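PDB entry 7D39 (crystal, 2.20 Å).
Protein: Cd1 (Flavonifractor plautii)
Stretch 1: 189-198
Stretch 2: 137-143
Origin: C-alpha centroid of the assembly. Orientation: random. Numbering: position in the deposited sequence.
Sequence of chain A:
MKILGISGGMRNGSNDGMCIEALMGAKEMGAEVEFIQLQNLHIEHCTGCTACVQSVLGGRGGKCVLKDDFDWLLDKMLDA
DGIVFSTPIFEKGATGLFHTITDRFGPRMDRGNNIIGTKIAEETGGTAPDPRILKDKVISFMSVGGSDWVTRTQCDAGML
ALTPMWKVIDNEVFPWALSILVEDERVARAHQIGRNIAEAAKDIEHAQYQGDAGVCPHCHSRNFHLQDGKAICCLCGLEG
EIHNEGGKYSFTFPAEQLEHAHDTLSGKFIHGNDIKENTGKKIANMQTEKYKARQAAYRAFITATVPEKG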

# COMPACT_ATOMS: atom_id res chain seq x y z
N ARG A 189 7.96 -0.53 21.27
CA ARG A 189 7.03 -1.12 20.31
C ARG A 189 7.59 -1.08 18.89
O ARG A 189 7.43 -2.03 18.12
CB ARG A 189 5.67 -0.43 20.39
CG ARG A 189 4.66 -0.93 19.39
CD ARG A 189 4.08 -2.30 19.77
NE ARG A 189 3.07 -2.72 18.81
CZ ARG A 189 3.04 -3.91 18.21
NH1 ARG A 189 3.94 -4.83 18.50
NH2 ARG A 189 2.08 -4.17 17.33
N ALA A 190 8.25 0.02 18.52
CA ALA A 190 8.96 0.04 17.25
C ALA A 190 10.02 -1.04 17.21
O ALA A 190 10.19 -1.73 16.19
CB ALA A 190 9.60 1.41 17.00
N HIS A 191 10.75 -1.22 18.32
CA HIS A 191 11.75 -2.27 18.39
C HIS A 191 11.14 -3.65 18.14
O HIS A 191 11.68 -4.46 17.37
CB HIS A 191 12.44 -2.23 19.76
CG HIS A 191 13.61 -3.16 19.86
ND1 HIS A 191 14.90 -2.77 19.55
CD2 HIS A 191 13.69 -4.46 20.22
CE1 HIS A 191 15.72 -3.79 19.72
NE2 HIS A 191 15.02 -4.82 20.13
N GLN A 192 10.02 -3.96 18.80
CA GLN A 192 9.38 -5.26 18.59
C GLN A 192 8.91 -5.41 17.14
O GLN A 192 9.04 -6.49 16.55
CB GLN A 192 8.20 -5.43 19.54
CG GLN A 192 7.65 -6.83 19.52
CD GLN A 192 8.62 -7.85 20.12
OE1 GLN A 192 9.21 -7.61 21.17
NE2 GLN A 192 8.81 -8.97 19.43
N ILE A 193 8.34 -4.35 16.56
CA ILE A 193 7.93 -4.40 15.16
C ILE A 193 9.11 -4.78 14.27
O ILE A 193 8.97 -5.54 13.30
CB ILE A 193 7.28 -3.06 14.76
CG1 ILE A 193 5.90 -2.97 15.40
CG2 ILE A 193 7.19 -2.90 13.23
CD1 ILE A 193 5.12 -1.73 15.04
N GLY A 194 10.30 -4.28 14.61
CA GLY A 194 11.48 -4.64 13.85
C GLY A 194 11.89 -6.09 14.04
O GLY A 194 12.37 -6.75 13.11
N ARG A 195 11.74 -6.61 15.27
CA ARG A 195 11.92 -8.04 15.48
C ARG A 195 10.94 -8.84 14.62
O ARG A 195 11.31 -9.82 13.98
CB ARG A 195 11.73 -8.41 16.97
CG ARG A 195 12.90 -8.06 17.90
CD ARG A 195 12.48 -8.26 19.35
NE ARG A 195 13.60 -8.25 20.30
CZ ARG A 195 13.48 -8.00 21.60
NH1 ARG A 195 12.29 -7.73 22.13
NH2 ARG A 195 14.56 -8.02 22.39
N ASN A 196 9.67 -8.41 14.59
CA ASN A 196 8.66 -9.11 13.82
C ASN A 196 9.01 -9.16 12.33
O ASN A 196 9.04 -10.24 11.73
CB ASN A 196 7.30 -8.45 14.04
CG ASN A 196 6.81 -8.65 15.44
OD1 ASN A 196 7.46 -9.32 16.22
ND2 ASN A 196 5.66 -8.08 15.77
N ILE A 197 9.26 -8.00 11.71
CA ILE A 197 9.55 -8.04 10.28
C ILE A 197 10.74 -8.94 9.99
O ILE A 197 10.78 -9.65 8.98
CB ILE A 197 9.75 -6.61 9.73
CG1 ILE A 197 9.68 -6.61 8.20
CG2 ILE A 197 11.08 -6.06 10.14
CD1 ILE A 197 8.36 -7.10 7.64
N ALA A 198 11.71 -8.97 10.90
CA ALA A 198 12.90 -9.80 10.70
C ALA A 198 12.56 -11.28 10.76
O ALA A 198 12.99 -12.06 9.90
CB ALA A 198 13.97 -9.44 11.73
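Stretch 2 (137-143) KVISFMS

A water supplies the polar link in this otherwise apolar contact. Water 1 accepts a hydrogen bond from Ser-140 OG at 2.6 Å and donates one to the backbone Ile-193 O at 2.8 Å. No direct hydrogen bond joins the two stretches.

Stretch 2 is extended. Val-138 to Ser-143 form a strand, and Lys-137 precedes it as loop or turn. Stretch 1 is helical throughout. The strand runs nearly antiparallel to the helix, with 167° between their N-to-C directions. The axes approach to 8.7 Å.

The alternation of the strand sets which side chains face the helix. Val-138, Ser-140 and Met-142 point their CA-to-CB bonds toward it; Ile-139 and Phe-141 point away. Because the directions oppose, the start of the strand meets the end of the helix segment. Ile-197 CD1 lies 3.5 Å from Val-138 CG2 and 3.9 Å from Ser-140 OG. Ile-197 CD1 is also 3.7 Å from the backbone Ile-139 N. One turn earlier, Ile-193 spans two strand residues: its CG2 is 4.1 Å from Ser-140 CB, and its CD1 is 3.9 Å from Met-142 CG. Met-142 is selenomethionine, and its SE packs 3.8 Å from Ala-190 CB. The contact buries 321 Å², both sides summed.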

# COMPACT_ATOMS: atom_id res chain seq x y z
N LYS A 137 7.13 -11.10 -0.41
CA LYS A 137 7.79 -10.10 0.42
C LYS A 137 6.89 -9.77 1.62
O LYS A 137 5.66 -9.83 1.52
CB LYS A 137 8.11 -8.81 -0.36
CG LYS A 137 9.17 -7.92 0.32
CD LYS A 137 9.48 -6.66 -0.47
CE LYS A 137 9.85 -6.97 -1.92
NZ LYS A 137 10.98 -7.93 -2.04
N VAL A 138 7.53 -9.42 2.74
CA VAL A 138 6.82 -8.97 3.94
C VAL A 138 7.10 -7.50 4.16
O VAL A 138 8.19 -7.00 3.83
CB VAL A 138 7.19 -9.78 5.20
CG1 VAL A 138 6.68 -11.23 5.12
CG2 VAL A 138 8.69 -9.75 5.43
N ILE A 139 6.13 -6.80 4.74
CA ILE A 139 6.21 -5.36 4.97
C ILE A 139 5.42 -5.02 6.23
O ILE A 139 4.39 -5.63 6.51
CB ILE A 139 5.68 -4.56 3.76
CG1 ILE A 139 5.88 -3.05 3.97
CG2 ILE A 139 4.20 -4.90 3.49
CD1 ILE A 139 5.98 -2.24 2.67
N SER A 140 5.93 -4.06 6.99
CA SER A 140 5.24 -3.52 8.15
C SER A 140 5.25 -2.01 8.07
O SER A 140 6.16 -1.39 7.50
CB SER A 140 5.88 -4.00 9.45
OG SER A 140 5.55 -5.36 9.69
N PHE A 141 4.22 -1.40 8.66
CA PHE A 141 4.02 0.03 8.61
C PHE A 141 3.88 0.59 10.01
O PHE A 141 3.34 -0.05 10.91
CB PHE A 141 2.77 0.39 7.81
CG PHE A 141 2.82 -0.08 6.38
CD1 PHE A 141 3.55 0.63 5.44
CD2 PHE A 141 2.13 -1.20 5.98
CE1 PHE A 141 3.59 0.22 4.13
CE2 PHE A 141 2.14 -1.61 4.65
CZ PHE A 141 2.88 -0.91 3.74
N MSE A 142 4.35 1.81 10.18
CA MSE A 142 4.09 2.57 11.39
C MSE A 142 3.63 3.94 10.94
O MSE A 142 4.28 4.53 10.09
CB MSE A 142 5.33 2.66 12.27
CG MSE A 142 5.92 1.31 12.66
SE MSE A 142 7.46 1.51 13.89
CE MSE A 142 8.81 2.01 12.57
N SER A 143 2.51 4.41 11.45
CA SER A 143 2.02 5.75 11.17
C SER A 143 2.14 6.56 12.45
O SER A 143 1.64 6.14 13.50
CB SER A 143 0.57 5.74 10.69
OG SER A 143 0.43 4.95 9.53
O HOH W 1 6.65 -6.24 11.93